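Local coordinates for intimin (Escherichia coli, PDB 6TPL), which probably serves as an outer-membrane adhesin that attaches the bacterium to host cells, and whose extended passenger includes bacterial Ig-like domains, at residues T102-T107 with S138-T143; S154-D159 with A164-T169. All coordinates share one frame; numbering follows the deposited sequence. Where two conformers were deposited one is given.

Contact 1. Residues T102-T107 with S138-T143; sequences TKASIT and SNQEVT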
ATOM      1  N   THR A 102     -19.004   7.060   5.452  1.00 22.75           N
ATOM      2  CA  THR A 102     -20.161   6.691   6.254  1.00 21.48           C
ATOM      3  C   THR A 102     -20.168   5.217   6.636  1.00 21.38           C
ATOM      4  O   THR A 102     -21.016   4.813   7.439  1.00 23.61           O
ATOM      5  CB  THR A 102     -21.472   7.010   5.524  1.00 22.49           C
ATOM      6  OG1 THR A 102     -21.614   6.150   4.386  1.00 19.87           O
ATOM      7  CG2 THR A 102     -21.508   8.467   5.089  1.00 25.89           C
ATOM      8  N   LYS A 103     -19.258   4.407   6.096  1.00 19.66           N
ATOM      9  CA  LYS A 103     -19.291   2.964   6.297  1.00 21.19           C
ATOM     10  C   LYS A 103     -17.980   2.467   6.892  1.00 19.70           C
ATOM     11  O   LYS A 103     -16.897   2.888   6.474  1.00 15.05           O
ATOM     12  CB  LYS A 103     -19.554   2.229   4.975  1.00 24.22           C
ATOM     13  CG  LYS A 103     -20.872   2.572   4.312  1.00 26.48           C
ATOM     14  CD  LYS A 103     -20.938   2.012   2.899  1.00 25.80           C
ATOM     15  CE  LYS A 103     -21.120   0.502   2.888  1.00 24.10           C
ATOM     16  NZ  LYS A 103     -21.153  -0.027   1.493  1.00 23.63           N
ATOM     17  N   ALA A 104     -18.089   1.557   7.864  1.00 15.19           N
ATOM     18  CA  ALA A 104     -16.923   0.890   8.436  1.00 14.42           C
ATOM     19  C   ALA A 104     -16.132   0.203   7.329  1.00 13.89           C
ATOM     20  O   ALA A 104     -16.594  -0.783   6.747  1.00 13.82           O
ATOM     21  CB  ALA A 104     -17.341  -0.116   9.516  1.00 15.38           C
ATOM     22  N   SER A 105     -14.944   0.727   7.018  1.00 13.42           N
ATOM     23  CA  SER A 105     -14.150   0.247   5.896  1.00 13.02           C
ATOM     24  C   SER A 105     -12.703   0.051   6.325  1.00 12.46           C
ATOM     25  O   SER A 105     -12.182   0.791   7.162  1.00 12.48           O
ATOM     26  CB  SER A 105     -14.186   1.233   4.708  1.00 13.38           C
ATOM     27  OG  SER A 105     -15.496   1.703   4.446  1.00 14.04           O
ATOM     28  N   ILE A 106     -12.051  -0.945   5.728  1.00 12.14           N
ATOM     29  CA  ILE A 106     -10.608  -1.074   5.877  1.00 12.64           C
ATOM     30  C   ILE A 106      -9.936   0.147   5.263  1.00 12.03           C
ATOM     31  O   ILE A 106     -10.215   0.521   4.117  1.00 12.07           O
ATOM     32  CB  ILE A 106     -10.098  -2.359   5.214  1.00 11.32           C
ATOM     33  CG1 ILE A 106     -10.629  -3.584   5.946  1.00 11.19           C
ATOM     34  CG2 ILE A 106      -8.579  -2.373   5.220  1.00 10.96           C
ATOM     35  CD1 ILE A 106     -10.363  -4.900   5.238  1.00 11.30           C
ATOM     36  N   THR A 107      -9.046   0.778   6.026  1.00 11.83           N
ATOM     37  CA  THR A 107      -8.292   1.926   5.541  1.00 11.97           C
ATOM     38  C   THR A 107      -6.827   1.619   5.292  1.00 12.58           C
ATOM     39  O   THR A 107      -6.168   2.379   4.574  1.00 11.69           O
ATOM     40  CB  THR A 107      -8.389   3.097   6.532  1.00 12.30           C
ATOM     41  OG1 THR A 107      -7.894   2.686   7.809  1.00 12.40           O
ATOM     42  CG2 THR A 107      -9.829   3.571   6.655  1.00 14.29           C
ATOM     43  N   SER A 138     -14.169  -0.388  16.548  1.00 16.96           N
ATOM     44  CA  SER A 138     -13.873  -1.566  17.344  1.00 17.06           C
ATOM     45  C   SER A 138     -14.871  -2.682  17.053  1.00 17.13           C
ATOM     46  O   SER A 138     -15.997  -2.447  16.613  1.00 17.53           O
ATOM     47  CB  SER A 138     -13.899  -1.222  18.835  1.00 20.12           C
ATOM     48  OG  SER A 138     -15.184  -0.792  19.235  1.00 25.67           O
ATOM     49  N   ASN A 139     -14.429  -3.914  17.305  1.00 20.49           N
ATOM     50  CA  ASN A 139     -15.288  -5.098  17.268  1.00 23.94           C
ATOM     51  C   ASN A 139     -15.874  -5.358  15.881  1.00 19.66           C
ATOM     52  O   ASN A 139     -16.935  -5.976  15.747  1.00 18.06           O
ATOM     53  CB  ASN A 139     -16.405  -4.999  18.311  1.00 24.04           C
ATOM     54  CG  ASN A 139     -15.893  -5.196  19.725  1.00 25.19           C
ATOM     55  OD1 ASN A 139     -15.443  -6.284  20.086  1.00 27.44           O
ATOM     56  ND2 ASN A 139     -15.969  -4.148  20.533  1.00 25.97           N
ATOM     57  N   GLN A 140     -15.171  -4.914  14.845  1.00 17.37           N
ATOM     58  CA  GLN A 140     -15.520  -5.214  13.462  1.00 18.28           C
ATOM     59  C   GLN A 140     -14.760  -6.458  13.017  1.00 21.26           C
ATOM     60  O   GLN A 140     -13.546  -6.558  13.225  1.00 17.34           O
ATOM     61  CB  GLN A 140     -15.176  -4.030  12.557  1.00 18.05           C
ATOM     62  CG  GLN A 140     -15.602  -4.200  11.114  1.00 19.87           C
ATOM     63  CD  GLN A 140     -17.058  -3.841  10.894  1.00 23.19           C
ATOM     64  OE1 GLN A 140     -17.674  -3.170  11.723  1.00 31.52           O
ATOM     65  NE2 GLN A 140     -17.612  -4.280   9.771  1.00 20.00           N
ATOM     66  N   GLU A 141     -15.471  -7.403  12.411  1.00 18.33           N
ATOM     67  CA  GLU A 141     -14.851  -8.648  11.972  1.00 15.18           C
ATOM     68  C   GLU A 141     -14.120  -8.425  10.655  1.00 14.97           C
ATOM     69  O   GLU A 141     -14.749  -8.113   9.637  1.00 14.40           O
ATOM     70  CB  GLU A 141     -15.900  -9.752  11.821  1.00 20.13           C
ATOM     71  CG  GLU A 141     -16.341 -10.376  13.137  1.00 20.91           C
ATOM     72  CD  GLU A 141     -17.076 -11.694  12.948  1.00 27.98           C
ATOM     73  OE1 GLU A 141     -17.401 -12.335  13.969  1.00 31.69           O
ATOM     74  OE2 GLU A 141     -17.326 -12.090  11.790  1.00 29.59           O
ATOM     75  N   VAL A 142     -12.798  -8.569  10.678  1.00 14.53           N
ATOM     76  CA  VAL A 142     -11.977  -8.563   9.475  1.00  9.93           C
ATOM     77  C   VAL A 142     -11.648 -10.003   9.125  1.00 11.72           C
ATOM     78  O   VAL A 142     -11.123 -10.747   9.961  1.00 13.20           O
ATOM     79  CB  VAL A 142     -10.692  -7.744   9.678  1.00 11.95           C
ATOM     80  CG1 VAL A 142      -9.856  -7.762   8.406  1.00 10.81           C
ATOM     81  CG2 VAL A 142     -11.023  -6.321  10.096  1.00 11.44           C
ATOM     82  N   THR A 143     -11.955 -10.405   7.895  1.00 12.04           N
ATOM     83  CA  THR A 143     -11.664 -11.751   7.420  1.00  9.96           C
ATOM     84  C   THR A 143     -10.466 -11.705   6.478  1.00  9.80           C
ATOM     85  O   THR A 143     -10.413 -10.867   5.567  1.00  9.09           O
ATOM     86  CB  THR A 143     -12.878 -12.373   6.721  1.00 13.69           C
ATOM     87  OG1 THR A 143     -13.958 -12.495   7.657  1.00 14.12           O
ATOM     88  CG2 THR A 143     -12.527 -13.757   6.178  1.00 13.21           C
TER

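Contact 2. Residues S154-D159 with A164-T169; sequences STEKTD and AKVTLT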
ATOM      1  N   SER A 154      -8.689 -16.927  10.571  0.62 15.38           N
ATOM      2  CA  SER A 154      -9.381 -16.415   9.397  0.62 13.86           C
ATOM      3  C   SER A 154     -10.093 -15.099   9.669  0.62 11.74           C
ATOM      4  O   SER A 154     -10.234 -14.282   8.752  0.62 14.63           O
ATOM      5  CB  SER A 154     -10.394 -17.441   8.881  0.62 17.76           C
ATOM      6  OG  SER A 154      -9.781 -18.377   8.007  0.62 19.54           O
ATOM      7  N   THR A 155     -10.536 -14.870  10.905  0.62 13.85           N
ATOM      8  CA  THR A 155     -11.288 -13.670  11.243  0.62 13.86           C
ATOM      9  C   THR A 155     -10.859 -13.168  12.612  0.62 14.57           C
ATOM     10  O   THR A 155     -10.769 -13.947  13.567  0.62 14.58           O
ATOM     11  CB  THR A 155     -12.799 -13.939  11.225  0.62 14.44           C
ATOM     12  OG1 THR A 155     -13.205 -14.322   9.905  0.62 14.32           O
ATOM     13  CG2 THR A 155     -13.572 -12.698  11.647  0.62 14.54           C
ATOM     14  N   GLU A 156     -10.597 -11.865  12.693  1.00 13.72           N
ATOM     15  CA  GLU A 156     -10.177 -11.186  13.911  1.00 13.94           C
ATOM     16  C   GLU A 156     -11.041  -9.939  14.050  1.00 14.04           C
ATOM     17  O   GLU A 156     -11.324  -9.263  13.056  1.00 13.62           O
ATOM     18  CB  GLU A 156      -8.691 -10.807  13.867  1.00 13.46           C
ATOM     19  CG  GLU A 156      -7.736 -11.986  14.020  1.00 13.50           C
ATOM     20  CD  GLU A 156      -7.711 -12.539  15.431  1.00 17.47           C
ATOM     21  OE1 GLU A 156      -7.329 -13.716  15.608  1.00 15.70           O
ATOM     22  OE2 GLU A 156      -8.073 -11.798  16.370  1.00 17.83           O
ATOM     23  N   LYS A 157     -11.484  -9.655  15.271  1.00 14.67           N
ATOM     24  CA  LYS A 157     -12.276  -8.462  15.536  1.00 15.51           C
ATOM     25  C   LYS A 157     -11.347  -7.312  15.900  1.00 16.39           C
ATOM     26  O   LYS A 157     -10.400  -7.490  16.670  1.00 14.81           O
ATOM     27  CB  LYS A 157     -13.277  -8.718  16.662  1.00 19.29           C
ATOM     28  CG  LYS A 157     -14.383  -9.708  16.310  1.00 25.84           C
ATOM     29  CD  LYS A 157     -15.313  -9.962  17.494  1.00 34.27           C
ATOM     30  CE  LYS A 157     -16.407 -10.959  17.128  1.00 37.81           C
ATOM     31  NZ  LYS A 157     -17.326 -11.250  18.264  1.00 43.83           N
ATOM     32  N   THR A 158     -11.612  -6.134  15.335  1.00 14.40           N
ATOM     33  CA  THR A 158     -10.759  -4.981  15.595  1.00 14.25           C
ATOM     34  C   THR A 158     -10.797  -4.599  17.075  1.00 15.03           C
ATOM     35  O   THR A 158     -11.807  -4.779  17.766  1.00 15.69           O
ATOM     36  CB  THR A 158     -11.191  -3.786  14.739  1.00 13.96           C
ATOM     37  OG1 THR A 158     -12.584  -3.498  14.959  1.00 14.46           O
ATOM     38  CG2 THR A 158     -10.987  -4.076  13.260  1.00 13.26           C
ATOM     39  N   ASP A 159      -9.673  -4.069  17.562  1.00 15.02           N
ATOM     40  CA  ASP A 159      -9.569  -3.602  18.937  1.00 16.94           C
ATOM     41  C   ASP A 159     -10.031  -2.146  19.014  1.00 16.06           C
ATOM     42  O   ASP A 159     -10.522  -1.571  18.040  1.00 15.63           O
ATOM     43  CB  ASP A 159      -8.143  -3.783  19.466  1.00 19.16           C
ATOM     44  CG  ASP A 159      -7.113  -2.955  18.709  1.00 20.73           C
ATOM     45  OD1 ASP A 159      -5.910  -3.287  18.793  1.00 19.80           O
ATOM     46  OD2 ASP A 159      -7.487  -1.961  18.055  1.00 18.62           O
ATOM     47  N   ALA A 164      -6.864  -4.995  13.576  1.00 12.51           N
ATOM     48  CA  ALA A 164      -6.940  -6.447  13.616  1.00 12.56           C
ATOM     49  C   ALA A 164      -5.647  -6.976  13.018  1.00 12.13           C
ATOM     50  O   ALA A 164      -5.161  -6.438  12.019  1.00 11.68           O
ATOM     51  CB  ALA A 164      -8.141  -6.977  12.830  1.00 12.51           C
ATOM     52  N   LYS A 165      -5.079  -8.015  13.623  1.00 12.35           N
ATOM     53  CA  LYS A 165      -3.831  -8.569  13.123  1.00 14.81           C
ATOM     54  C   LYS A 165      -3.890 -10.086  13.068  1.00 12.16           C
ATOM     55  O   LYS A 165      -4.549 -10.736  13.883  1.00 12.65           O
ATOM     56  CB  LYS A 165      -2.625  -8.137  13.978  1.00 24.87           C
ATOM     57  CG  LYS A 165      -2.598  -8.676  15.407  1.00 32.23           C
ATOM     58  CD  LYS A 165      -1.281  -8.308  16.083  1.00 33.22           C
ATOM     59  CE  LYS A 165      -1.119  -8.973  17.436  1.00 34.62           C
ATOM     60  NZ  LYS A 165       0.207  -8.665  18.044  1.00 35.23           N
ATOM     61  N   VAL A 166      -3.178 -10.638  12.086  1.00 11.79           N
ATOM     62  CA  VAL A 166      -2.949 -12.071  11.963  1.00 11.94           C
ATOM     63  C   VAL A 166      -1.499 -12.262  11.549  1.00 11.70           C
ATOM     64  O   VAL A 166      -0.850 -11.342  11.045  1.00 11.36           O
ATOM     65  CB  VAL A 166      -3.887 -12.745  10.936  1.00 11.85           C
ATOM     66  CG1 VAL A 166      -5.334 -12.643  11.388  1.00 12.19           C
ATOM     67  CG2 VAL A 166      -3.687 -12.143   9.542  1.00 11.34           C
ATOM     68  N   THR A 167      -0.991 -13.472  11.766  1.00 11.95           N
ATOM     69  CA  THR A 167       0.339 -13.845  11.310  1.00 11.80           C
ATOM     70  C   THR A 167       0.227 -14.925  10.244  1.00 11.74           C
ATOM     71  O   THR A 167      -0.762 -15.661  10.173  1.00 11.96           O
ATOM     72  CB  THR A 167       1.224 -14.345  12.458  1.00 12.25           C
ATOM     73  OG1 THR A 167       0.596 -15.439  13.134  1.00 12.74           O
ATOM     74  CG2 THR A 167       1.505 -13.227  13.444  1.00 12.43           C
ATOM     75  N   LEU A 168       1.266 -15.016   9.417  1.00 11.52           N
ATOM     76  CA  LEU A 168       1.325 -15.956   8.306  1.00 11.51           C
ATOM     77  C   LEU A 168       2.662 -16.678   8.339  1.00 11.69           C
ATOM     78  O   LEU A 168       3.718 -16.035   8.389  1.00 11.55           O
ATOM     79  CB  LEU A 168       1.150 -15.238   6.965  1.00 11.12           C
ATOM     80  CG  LEU A 168       1.212 -16.095   5.692  1.00 11.19           C
ATOM     81  CD1 LEU A 168      -0.085 -16.876   5.545  1.00 11.45           C
ATOM     82  CD2 LEU A 168       1.487 -15.228   4.475  1.00 10.88           C
ATOM     83  N   THR A 169       2.613 -18.006   8.320  1.00 12.06           N
ATOM     84  CA  THR A 169       3.798 -18.835   8.151  1.00 12.29           C
ATOM     85  C   THR A 169       3.624 -19.711   6.917  1.00 12.40           C
ATOM     86  O   THR A 169       2.530 -19.833   6.362  1.00 12.38           O
ATOM     87  CB  THR A 169       4.058 -19.717   9.380  1.00 12.82           C
ATOM     88  OG1 THR A 169       2.923 -20.563   9.610  1.00 13.17           O
ATOM     89  CG2 THR A 169       4.325 -18.862  10.602  1.00 14.90           C
TER
HETATM   90  O   HOH W   1      -6.188  -8.898  16.131  1.00 17.76           O

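Contact 1. Residues T102-T107 with S138-T143
A104 and Q140 meet as a methyl group and a flat amide. The CB of A104 lies over one face of the amide, 4.0 Å from Q140 CD and 3.8 Å from Q140 OE1, so that carbon and oxygen are both brushed from the same side. With CG anti to the backbone N (chi1 -175°) and a bend at the next bond (chi2 83°), the chain of Q140 carries the amide over to A104.

Deeper in, the contact becomes purely aliphatic. I106 is extended beyond its CB, with CD1 anti to CA (chi2 171°), and this outermost methyl reaches V142 CG1 at 4.3 Å, a loose van der Waals approach. S105 turns the other way, and its OG donates to K103 O over 2.7 Å, arriving from well above the carbonyl plane.

The contact spans two facing sheets of an Ig-like beta sandwich. S105 is backbone-paired with M131 of strand 124-132, whereas V142 is paired with E156 in the opposing sheet. V130 of strand 124-132 touches both A104 and V142, A180 of strand 174-181 touches both I106 and V142, and I97 reaches I106 from strand 91-99 of a separate sheet.

Contact 2. Residues S154-D159 with A164-T169
E156 leaves its strand with CG anti to the carbonyl carbon (chi1 -73°) and bends at chi2 (-72°), which lays the methylene part of the chain against strand 164-169. V166 answers with CG1, likewise anti to its own carbonyl carbon, and the two side chains cross obliquely, E156 CG lying 3.6 Å from V166 CG1. The same CG also rests 3.4 Å from K165 O, a close packing contact with a backbone carbonyl.

A164 fills the neighbouring position. Its methyl carbon lies 4.0 Å from E156 CB and 4.1 Å from T158 CG2, so one small side chain is covered from two residues of the facing segment. T158 can present its methyl here while its hydroxyl turns to V137 O.

The arrangement is a beta arch of the Ig-like sandwich: the chain runs along strand 155-157 in one sheet, turns, and returns along strand 163-169 in the other. The axes of strands 155-157 and 164-169 come within 6.4 Å, with their N-to-C directions at 146°, closer to antiparallel than parallel, and side chains rather than backbone ladders fill the gap. Within the turn, D159 OD2 accepts from the backbone N atoms of N161 and Y163.

Toward the carboxylate the chemistry becomes polar. A water accepts from K165 N at 2.9 Å. The bond it gives to E156 OE2 is weak. The other carboxylate oxygen, E156 OE1, takes a hydrogen bond from N153 ND2, which helps fix the rotation of the group, while V166 turns inward to pack on F144 of strand 141-146.

In the fold
Contacts 1 and 2 each bridge the same two sheets of one Ig-like sandwich, and their centres lie about 12 Å apart. They share no segment, but strands 141-146 of contact 1 and 155-157 of contact 2 are neighbours in one sheet, joined through V142 N and E156 O, and the pairing continues past the assigned strand ends, N139 N with T158 O. Both are partly buried. In contact 1 the inner end is aliphatic and the outer end an amide laid flat against a methyl; contact 2 buries nearly twice the area, combining small apolar groups with a carboxylate and a water on its polar side. The first joins segments distant in sequence, the second the arms of a short turn.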